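Local structure of epidermin leader peptide processing serine protease EpiP (Staphylococcus aureus subsp. aureus, 3QFH) at residues A[336-341]-A[427-433]; A[157-161]-A[207-212]; A[148-152]-A[202-207]. The protein probably acts as a subtilisin-like serine endopeptidase that removes the leader peptide from the precursor of the lantibiotic epidermin. All coordinates share one frame. Residue numbers count along the deposited sequence, not the author numbering.

Contact 1. Residues A[336-341]-A[427-433]. With SO4 (sulfate ion), chain M.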
loop_
_atom_site.group_PDB
_atom_site.type_symbol
_atom_site.label_atom_id
_atom_site.label_comp_id
_atom_site.label_asym_id
_atom_site.label_seq_id
_atom_site.Cartn_x
_atom_site.Cartn_y
_atom_site.Cartn_z
ATOM N N THR A 336 -12.726 0.947 -7.675
ATOM C CA THR A 336 -12.315 2.277 -7.223
ATOM C C THR A 336 -13.289 2.877 -6.186
ATOM O O THR A 336 -14.493 2.944 -6.438
ATOM C CB THR A 336 -12.239 3.227 -8.422
ATOM O OG1 THR A 336 -11.379 2.657 -9.413
ATOM C CG2 THR A 336 -11.722 4.594 -8.016
ATOM N N ASP A 337 -12.753 3.306 -5.040
ATOM C CA ASP A 337 -13.541 3.966 -3.988
ATOM C C ASP A 337 -13.380 5.486 -3.981
ATOM O O ASP A 337 -14.307 6.225 -3.591
ATOM C CB ASP A 337 -13.117 3.429 -2.617
ATOM C CG ASP A 337 -13.450 1.952 -2.448
ATOM O OD1 ASP A 337 -14.616 1.582 -2.681
ATOM O OD2 ASP A 337 -12.561 1.158 -2.089
ATOM N N ILE A 338 -12.203 5.937 -4.418
ATOM C CA ILE A 338 -11.823 7.321 -4.383
ATOM C C ILE A 338 -10.602 7.541 -5.284
ATOM O O ILE A 338 -9.908 6.610 -5.646
ATOM C CB ILE A 338 -11.470 7.702 -2.917
ATOM C CG1 ILE A 338 -11.295 9.207 -2.734
ATOM C CG2 ILE A 338 -10.230 6.961 -2.469
ATOM C CD1 ILE A 338 -11.308 9.646 -1.265
ATOM N N ALA A 339 -10.340 8.788 -5.627
ATOM C CA ALA A 339 -9.180 9.124 -6.416
ATOM C C ALA A 339 -8.423 10.300 -5.790
ATOM O O ALA A 339 -9.011 11.169 -5.158
ATOM C CB ALA A 339 -9.608 9.464 -7.834
ATOM N N ALA A 340 -7.106 10.312 -5.944
ATOM C CA ALA A 340 -6.290 11.436 -5.484
ATOM C C ALA A 340 -5.250 11.674 -6.594
ATOM O O ALA A 340 -5.015 10.779 -7.411
ATOM C CB ALA A 340 -5.629 11.125 -4.152
ATOM N N PRO A 341 -4.651 12.877 -6.650
ATOM C CA PRO A 341 -3.638 13.187 -7.693
ATOM C C PRO A 341 -2.399 12.294 -7.649
ATOM O O PRO A 341 -1.720 12.175 -6.605
ATOM C CB PRO A 341 -3.244 14.626 -7.368
ATOM C CG PRO A 341 -4.443 15.191 -6.648
ATOM C CD PRO A 341 -4.945 14.056 -5.818
ATOM N N ARG A 427 -14.815 5.039 -12.541
ATOM C CA ARG A 427 -13.466 5.564 -12.698
ATOM C C ARG A 427 -12.924 6.314 -11.474
ATOM O O ARG A 427 -11.758 6.113 -11.108
ATOM C CB ARG A 427 -13.373 6.459 -13.938
ATOM C CG ARG A 427 -13.880 5.776 -15.195
ATOM C CD ARG A 427 -13.408 6.478 -16.437
ATOM N NE ARG A 427 -11.997 6.184 -16.674
ATOM C CZ ARG A 427 -11.239 6.758 -17.603
ATOM N NH1 ARG A 427 -11.741 7.694 -18.404
ATOM N NH2 ARG A 427 -9.965 6.399 -17.720
ATOM N N TYR A 428 -13.769 7.140 -10.837
ATOM C CA TYR A 428 -13.357 7.981 -9.704
ATOM C C TYR A 428 -13.862 7.558 -8.332
ATOM O O TYR A 428 -13.455 8.147 -7.310
ATOM C CB TYR A 428 -13.836 9.427 -9.932
ATOM C CG TYR A 428 -13.294 10.029 -11.199
ATOM C CD1 TYR A 428 -12.061 10.686 -11.210
ATOM C CD2 TYR A 428 -13.972 9.887 -12.394
ATOM C CE1 TYR A 428 -11.544 11.222 -12.377
ATOM C CE2 TYR A 428 -13.460 10.412 -13.569
ATOM C CZ TYR A 428 -12.243 11.076 -13.551
ATOM O OH TYR A 428 -11.745 11.587 -14.713
ATOM N N GLY A 429 -14.752 6.575 -8.301
ATOM C CA GLY A 429 -15.350 6.168 -7.063
ATOM C C GLY A 429 -16.161 7.364 -6.609
ATOM O O GLY A 429 -16.802 8.014 -7.429
ATOM N N HIS A 430 -16.092 7.684 -5.329
ATOM C CA HIS A 430 -16.842 8.832 -4.777
ATOM C C HIS A 430 -16.333 10.195 -5.230
ATOM O O HIS A 430 -17.001 11.213 -5.011
ATOM C CB HIS A 430 -16.895 8.774 -3.251
ATOM C CG HIS A 430 -17.655 7.605 -2.729
ATOM N ND1 HIS A 430 -19.032 7.597 -2.650
ATOM C CD2 HIS A 430 -17.240 6.411 -2.240
ATOM C CE1 HIS A 430 -19.430 6.439 -2.149
ATOM N NE2 HIS A 430 -18.363 5.706 -1.881
ATOM N N GLY A 431 -15.164 10.226 -5.858
ATOM C CA GLY A 431 -14.631 11.457 -6.427
ATOM C C GLY A 431 -13.203 11.711 -6.026
ATOM O O GLY A 431 -12.592 10.898 -5.338
ATOM N N GLU A 432 -12.675 12.858 -6.452
ATOM C CA GLU A 432 -11.314 13.237 -6.114
ATOM C C GLU A 432 -11.280 13.748 -4.673
ATOM O O GLU A 432 -12.155 14.488 -4.238
ATOM C CB GLU A 432 -10.788 14.312 -7.076
ATOM C CG GLU A 432 -9.281 14.545 -6.975
ATOM C CD GLU A 432 -8.776 15.610 -7.937
ATOM O OE1 GLU A 432 -9.350 16.725 -7.948
ATOM O OE2 GLU A 432 -7.784 15.335 -8.663
ATOM N N LEU A 433 -10.264 13.322 -3.946
ATOM C CA LEU A 433 -10.014 13.735 -2.563
ATOM C C LEU A 433 -10.031 15.273 -2.394
ATOM O O LEU A 433 -9.433 15.982 -3.202
ATOM C CB LEU A 433 -8.627 13.201 -2.175
ATOM C CG LEU A 433 -8.067 13.499 -0.779
ATOM C CD1 LEU A 433 -8.972 12.962 0.325
ATOM C CD2 LEU A 433 -6.650 12.920 -0.670
HETATM S S SO4 M . -22.102 9.255 -3.490
HETATM O O1 SO4 M . -22.571 8.245 -2.539
HETATM O O2 SO4 M . -23.137 9.615 -4.448
HETATM O O3 SO4 M . -21.655 10.425 -2.748
HETATM O O4 SO4 M . -20.965 8.707 -4.233
HETATM O O HOH W 1 -9.599 4.408 -10.570
#
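At one edge of the subtilisin-like parallel sheet, strand 338-341 is met by a type II' beta turn, Y428 to G431, starting on the last residue of helix 425-428 and closed by G431 N to Y428 O at 3.1 Å. The backbones come closest, CA to CA, at D337 and G429 (4.2 Å); G429, with positive phi, has its CA 3.4 Å from T336 O, and an ideal CB would lie 2.3 Å from D337 C. The methyl CG2 of T336 presses on the helix end, 3.4 Å from R427 O. L433 sits against the strand, its CD2 4.0 Å from A340 CB and its CD1 4.4 Å from I338 CD1, whereas A339 CB lies 4.3 Å from Y428 CD1. A single beta bridge joins A339 and E432: A339 N donates to G431 O (3.1 Å) and L433 N to A339 O (2.8 Å). E432 extends past P341 to T319 on the neighbouring strand. At the tip, H430 N donates to D337 O at 2.9 Å and 175°.

Contact 2. Residues A[157-161]-A[207-212]. With SO4 (sulfate ion), chain O.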
loop_
_atom_site.group_PDB
_atom_site.type_symbol
_atom_site.label_atom_id
_atom_site.label_comp_id
_atom_site.label_asym_id
_atom_site.label_seq_id
_atom_site.Cartn_x
_atom_site.Cartn_y
_atom_site.Cartn_z
ATOM N N PHE A 157 14.937 -12.054 -0.222
ATOM C CA PHE A 157 14.124 -12.780 -1.195
ATOM C C PHE A 157 14.739 -14.131 -1.555
ATOM O O PHE A 157 15.853 -14.206 -2.057
ATOM C CB PHE A 157 13.869 -11.917 -2.432
ATOM C CG PHE A 157 12.859 -12.496 -3.402
ATOM C CD1 PHE A 157 11.502 -12.525 -3.083
ATOM C CD2 PHE A 157 13.256 -12.958 -4.655
ATOM C CE1 PHE A 157 10.562 -13.045 -3.978
ATOM C CE2 PHE A 157 12.317 -13.470 -5.564
ATOM C CZ PHE A 157 10.967 -13.510 -5.218
ATOM N N ARG A 158 14.001 -15.195 -1.251
ATOM C CA ARG A 158 14.423 -16.566 -1.533
ATOM C C ARG A 158 15.867 -16.840 -1.137
ATOM O O ARG A 158 16.562 -17.589 -1.812
ATOM C CB ARG A 158 14.243 -16.852 -3.022
ATOM C CG ARG A 158 12.850 -16.578 -3.541
ATOM C CD ARG A 158 11.815 -17.566 -3.003
ATOM N NE ARG A 158 10.459 -17.060 -3.209
ATOM C CZ ARG A 158 9.797 -17.079 -4.363
ATOM N NH1 ARG A 158 10.342 -17.582 -5.459
ATOM N NH2 ARG A 158 8.575 -16.570 -4.423
ATOM N N GLY A 159 16.323 -16.224 -0.051
ATOM C CA GLY A 159 17.696 -16.393 0.416
ATOM C C GLY A 159 18.793 -15.881 -0.517
ATOM O O GLY A 159 19.963 -16.169 -0.291
ATOM N N THR A 160 18.425 -15.109 -1.544
ATOM C CA THR A 160 19.382 -14.597 -2.539
ATOM C C THR A 160 19.977 -13.214 -2.263
ATOM O O THR A 160 20.517 -12.596 -3.176
ATOM C CB THR A 160 18.755 -14.530 -3.958
ATOM O OG1 THR A 160 17.779 -13.485 -4.020
ATOM C CG2 THR A 160 18.125 -15.855 -4.344
ATOM N N GLU A 161 19.867 -12.704 -1.042
ATOM C CA GLU A 161 20.488 -11.408 -0.707
ATOM C C GLU A 161 21.089 -11.471 0.712
ATOM O O GLU A 161 20.449 -11.097 1.687
ATOM C CB GLU A 161 19.539 -10.203 -0.969
ATOM C CG GLU A 161 18.098 -10.379 -0.589
ATOM C CD GLU A 161 17.158 -9.195 -1.009
ATOM O OE1 GLU A 161 15.934 -9.303 -0.747
ATOM O OE2 GLU A 161 17.611 -8.181 -1.592
ATOM N N GLY A 207 14.029 -5.548 0.177
ATOM C CA GLY A 207 15.461 -5.422 0.329
ATOM C C GLY A 207 15.872 -4.651 -0.914
ATOM O O GLY A 207 15.440 -3.523 -1.115
ATOM N N SER A 208 16.686 -5.271 -1.763
ATOM C CA SER A 208 17.097 -4.665 -3.026
ATOM C C SER A 208 16.435 -5.404 -4.184
ATOM O O SER A 208 16.497 -4.965 -5.319
ATOM C CB SER A 208 18.611 -4.762 -3.169
ATOM O OG SER A 208 19.248 -4.278 -1.993
ATOM N N LYS A 209 15.806 -6.533 -3.875
ATOM C CA LYS A 209 15.186 -7.391 -4.859
ATOM C C LYS A 209 13.646 -7.294 -4.788
ATOM O O LYS A 209 13.078 -6.189 -4.655
ATOM C CB LYS A 209 15.655 -8.835 -4.614
ATOM C CG LYS A 209 17.164 -9.080 -4.718
ATOM C CD LYS A 209 17.639 -9.358 -6.150
ATOM C CE LYS A 209 17.392 -8.202 -7.117
ATOM N NZ LYS A 209 18.073 -8.407 -8.459
ATOM N N LYS A 210 12.974 -8.444 -4.884
ATOM C CA LYS A 210 11.519 -8.489 -4.852
ATOM C C LYS A 210 10.999 -8.647 -3.427
ATOM O O LYS A 210 11.757 -8.844 -2.480
ATOM C CB LYS A 210 11.012 -9.648 -5.732
ATOM C CG LYS A 210 11.381 -9.505 -7.206
ATOM C CD LYS A 210 10.887 -10.685 -8.038
ATOM C CE LYS A 210 11.222 -10.484 -9.511
ATOM N NZ LYS A 210 10.753 -11.605 -10.392
ATOM N N THR A 211 9.690 -8.539 -3.294
ATOM C CA THR A 211 9.020 -8.727 -2.015
ATOM C C THR A 211 8.223 -10.032 -2.108
ATOM O O THR A 211 8.077 -10.604 -3.190
ATOM C CB THR A 211 8.091 -7.540 -1.702
ATOM O OG1 THR A 211 7.572 -7.650 -0.367
ATOM C CG2 THR A 211 6.933 -7.477 -2.709
ATOM N N GLU A 212 7.750 -10.520 -0.966
ATOM C CA GLU A 212 6.907 -11.712 -0.905
ATOM C C GLU A 212 5.582 -11.220 -0.351
ATOM O O GLU A 212 5.576 -10.377 0.556
ATOM C CB GLU A 212 7.476 -12.751 0.069
ATOM C CG GLU A 212 8.762 -13.481 -0.346
ATOM C CD GLU A 212 8.531 -14.688 -1.261
ATOM O OE1 GLU A 212 7.565 -14.695 -2.044
ATOM O OE2 GLU A 212 9.342 -15.635 -1.205
HETATM S S SO4 O . 20.953 -6.833 -9.443
HETATM O O1 SO4 O . 22.356 -7.210 -9.329
HETATM O O2 SO4 O . 20.258 -7.825 -10.260
HETATM O O3 SO4 O . 20.357 -6.795 -8.106
HETATM O O4 SO4 O . 20.838 -5.516 -10.059
HETATM O O HOH W 2 11.665 -15.145 0.150
HETATM O O HOH W 3 14.146 -7.691 -1.522
#
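Two loops that follow strands 149-150 and 200-204 of the subtilisin-like sheet pack together here, the second running into helix 213-225. At G207, an ideal CB would fall 2.8 Å from E161 OE1, so the bare CA lets that carboxylate approach. S208 N donates to E161 OE2 (3.1 Å, 164°), and K209 N adds a weak bond to the same oxygen (3.3 Å, 126°). A water joins E161 OE1, G207 N, K209 N and K210 O, while K209 NZ reaches outward to a sulfate, probably from the crystallisation liquor. K210 places its CB 3.8 Å from the F157 ring centroid, 7° off the normal, a CH-pi contact over the ring face. T211 turns its CB away, its OG1 bonding V205 O, but its carbonyl O stays 3.6 Å from F157 CE1. E212, at the N-cap position, also meets Q55 of the propeptide-like region. It ends the run in a two-pronged salt bridge: R158 NE to E212 OE2 at 2.7 Å, R158 NH2 to E212 OE1 at 3.2 Å.

Contact 3. Residues A[148-152]-A[202-207]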
loop_
_atom_site.group_PDB
_atom_site.type_symbol
_atom_site.label_atom_id
_atom_site.label_comp_id
_atom_site.label_asym_id
_atom_site.label_seq_id
_atom_site.Cartn_x
_atom_site.Cartn_y
_atom_site.Cartn_z
ATOM N N SER A 148 9.097 1.908 13.745
ATOM C CA SER A 148 9.159 1.364 12.399
ATOM C C SER A 148 9.893 0.019 12.429
ATOM O O SER A 148 10.853 -0.151 13.185
ATOM C CB SER A 148 9.850 2.354 11.475
ATOM O OG SER A 148 9.059 3.521 11.304
ATOM N N LYS A 149 9.437 -0.943 11.634
ATOM C CA LYS A 149 10.048 -2.264 11.650
ATOM C C LYS A 149 10.372 -2.849 10.280
ATOM O O LYS A 149 9.751 -2.519 9.275
ATOM C CB LYS A 149 9.145 -3.227 12.408
ATOM C CG LYS A 149 8.893 -2.796 13.844
ATOM C CD LYS A 149 7.917 -3.715 14.543
ATOM C CE LYS A 149 7.634 -3.248 15.993
ATOM N NZ LYS A 149 7.008 -1.878 16.105
ATOM N N ASN A 150 11.370 -3.727 10.268
ATOM C CA ASN A 150 11.787 -4.438 9.068
ATOM C C ASN A 150 11.167 -5.825 9.046
ATOM O O ASN A 150 11.372 -6.578 9.970
ATOM C CB ASN A 150 13.307 -4.608 9.070
ATOM C CG ASN A 150 13.818 -5.410 7.879
ATOM O OD1 ASN A 150 13.204 -5.441 6.824
ATOM N ND2 ASN A 150 14.964 -6.035 8.049
ATOM N N LEU A 151 10.454 -6.169 7.979
ATOM C CA LEU A 151 9.851 -7.513 7.842
ATOM C C LEU A 151 10.625 -8.400 6.853
ATOM O O LEU A 151 10.258 -9.560 6.637
ATOM C CB LEU A 151 8.366 -7.415 7.436
ATOM C CG LEU A 151 7.386 -7.050 8.563
ATOM C CD1 LEU A 151 7.340 -8.150 9.628
ATOM C CD2 LEU A 151 7.716 -5.697 9.215
ATOM N N VAL A 152 11.677 -7.855 6.241
ATOM C CA VAL A 152 12.494 -8.623 5.305
ATOM C C VAL A 152 13.332 -9.605 6.138
ATOM O O VAL A 152 14.024 -9.198 7.081
ATOM C CB VAL A 152 13.394 -7.720 4.456
ATOM C CG1 VAL A 152 14.239 -8.556 3.505
ATOM C CG2 VAL A 152 12.553 -6.689 3.692
ATOM N N MET A 202 7.194 3.177 9.291
ATOM C CA MET A 202 7.519 2.465 8.070
ATOM C C MET A 202 7.662 0.992 8.382
ATOM O O MET A 202 8.235 0.627 9.400
ATOM C CB MET A 202 8.803 3.031 7.454
ATOM C CG MET A 202 9.406 2.231 6.274
ATOM S SD MET A 202 8.344 2.076 4.835
ATOM C CE MET A 202 8.043 3.789 4.365
ATOM N N TYR A 203 7.096 0.151 7.524
ATOM C CA TYR A 203 7.265 -1.292 7.635
ATOM C C TYR A 203 7.925 -1.731 6.349
ATOM O O TYR A 203 7.303 -1.735 5.288
ATOM C CB TYR A 203 5.947 -2.001 7.892
ATOM C CG TYR A 203 5.406 -1.647 9.270
ATOM C CD1 TYR A 203 5.751 -2.398 10.380
ATOM C CD2 TYR A 203 4.589 -0.529 9.461
ATOM C CE1 TYR A 203 5.268 -2.077 11.645
ATOM C CE2 TYR A 203 4.127 -0.195 10.711
ATOM C CZ TYR A 203 4.472 -0.978 11.801
ATOM O OH TYR A 203 4.003 -0.680 13.049
ATOM N N ARG A 204 9.203 -2.080 6.453
ATOM C CA ARG A 204 9.981 -2.444 5.274
ATOM C C ARG A 204 9.776 -3.895 4.857
ATOM O O ARG A 204 10.001 -4.812 5.633
ATOM C CB ARG A 204 11.470 -2.150 5.477
ATOM C CG ARG A 204 12.292 -2.418 4.213
ATOM C CD ARG A 204 13.708 -1.849 4.314
ATOM N NE ARG A 204 14.565 -2.597 5.232
ATOM C CZ ARG A 204 15.382 -3.590 4.877
ATOM N NH1 ARG A 204 15.451 -4.004 3.625
ATOM N NH2 ARG A 204 16.130 -4.189 5.793
ATOM N N VAL A 205 9.357 -4.054 3.609
ATOM C CA VAL A 205 9.085 -5.342 2.993
ATOM C C VAL A 205 9.888 -5.549 1.697
ATOM O O VAL A 205 9.623 -6.472 0.960
ATOM C CB VAL A 205 7.571 -5.522 2.759
ATOM C CG1 VAL A 205 6.841 -5.431 4.115
ATOM C CG2 VAL A 205 7.006 -4.470 1.759
ATOM N N PHE A 206 10.858 -4.675 1.429
ATOM C CA PHE A 206 11.745 -4.840 0.287
ATOM C C PHE A 206 13.181 -4.684 0.716
ATOM O O PHE A 206 13.510 -3.807 1.525
ATOM C CB PHE A 206 11.530 -3.785 -0.789
ATOM C CG PHE A 206 10.293 -3.965 -1.612
ATOM C CD1 PHE A 206 10.338 -4.692 -2.800
ATOM C CD2 PHE A 206 9.103 -3.348 -1.248
ATOM C CE1 PHE A 206 9.203 -4.835 -3.588
ATOM C CE2 PHE A 206 7.964 -3.484 -2.036
ATOM C CZ PHE A 206 8.018 -4.229 -3.207
ATOM N N GLY A 207 14.029 -5.548 0.177
ATOM C CA GLY A 207 15.461 -5.422 0.329
ATOM C C GLY A 207 15.872 -4.651 -0.914
ATOM O O GLY A 207 15.440 -3.523 -1.115
#
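This is a parallel strand pair at an edge of the subtilisin-like central sheet, with K149 bridged to Y203 and N150 to R204. The backbone bonds are K149 N to M202 O (3.0 Å), R204 N to K149 O (2.9 Å) and L151 N to R204 O (2.7 Å). Side chains extend the pairing. With chi1 m, S148 brings OG within 2.8 Å of M202 N, adding a bond before the first bridge. K149 and Y203, both m at chi1, lie on one face of the sheet, K149 CB 4.0 Å from Y203 CD1; their polar ends share D226. L151 CD2 meets the edge of the Y203 ring, 4.0 Å from CD1. M202 (t, p, p) bends its thioether away from 148-152 towards I128 and D130, the latter probably the aspartate of the catalytic triad. On the face opposite K149 and Y203, N150 (t) forms an Asx turn, its OD1 accepting from V152 N at 2.9 Å. That oxygen also sits over the R204 guanidinium without a hydrogen bond to it. R204 starts extended (t, t), then bends at chi3 (p), so that its guanidinium can salt-bridge E164 and bond D170 O. V152 (t) lays CG2 over the same guanidinium, 4.0 Å from R204 NH1, and that NH1 donates to F206 O at 2.9 Å.

In the fold
From the N terminus, past the propeptide-like region, the chain first reaches 148-152 and then 157-161. After helix 177-186, which begins with the probable catalytic H177, residues 202-207 close contact 3 and 207-212 close contact 2. Their segments alternate, so the two contacts cross; they share G207, lie 12 Å apart centre to centre, and touch where T211 CG2 packs on F206 CZ (3.5 Å). Contact 1 comes later, in series, closing an 85-residue, largely helical loop that includes S383, the probable nucleophile. Strands 149-150 and 338-341 are the sheet's outermost, so contacts 3 and 1, with centres 28 Å apart, lie at opposite edges of the sheet.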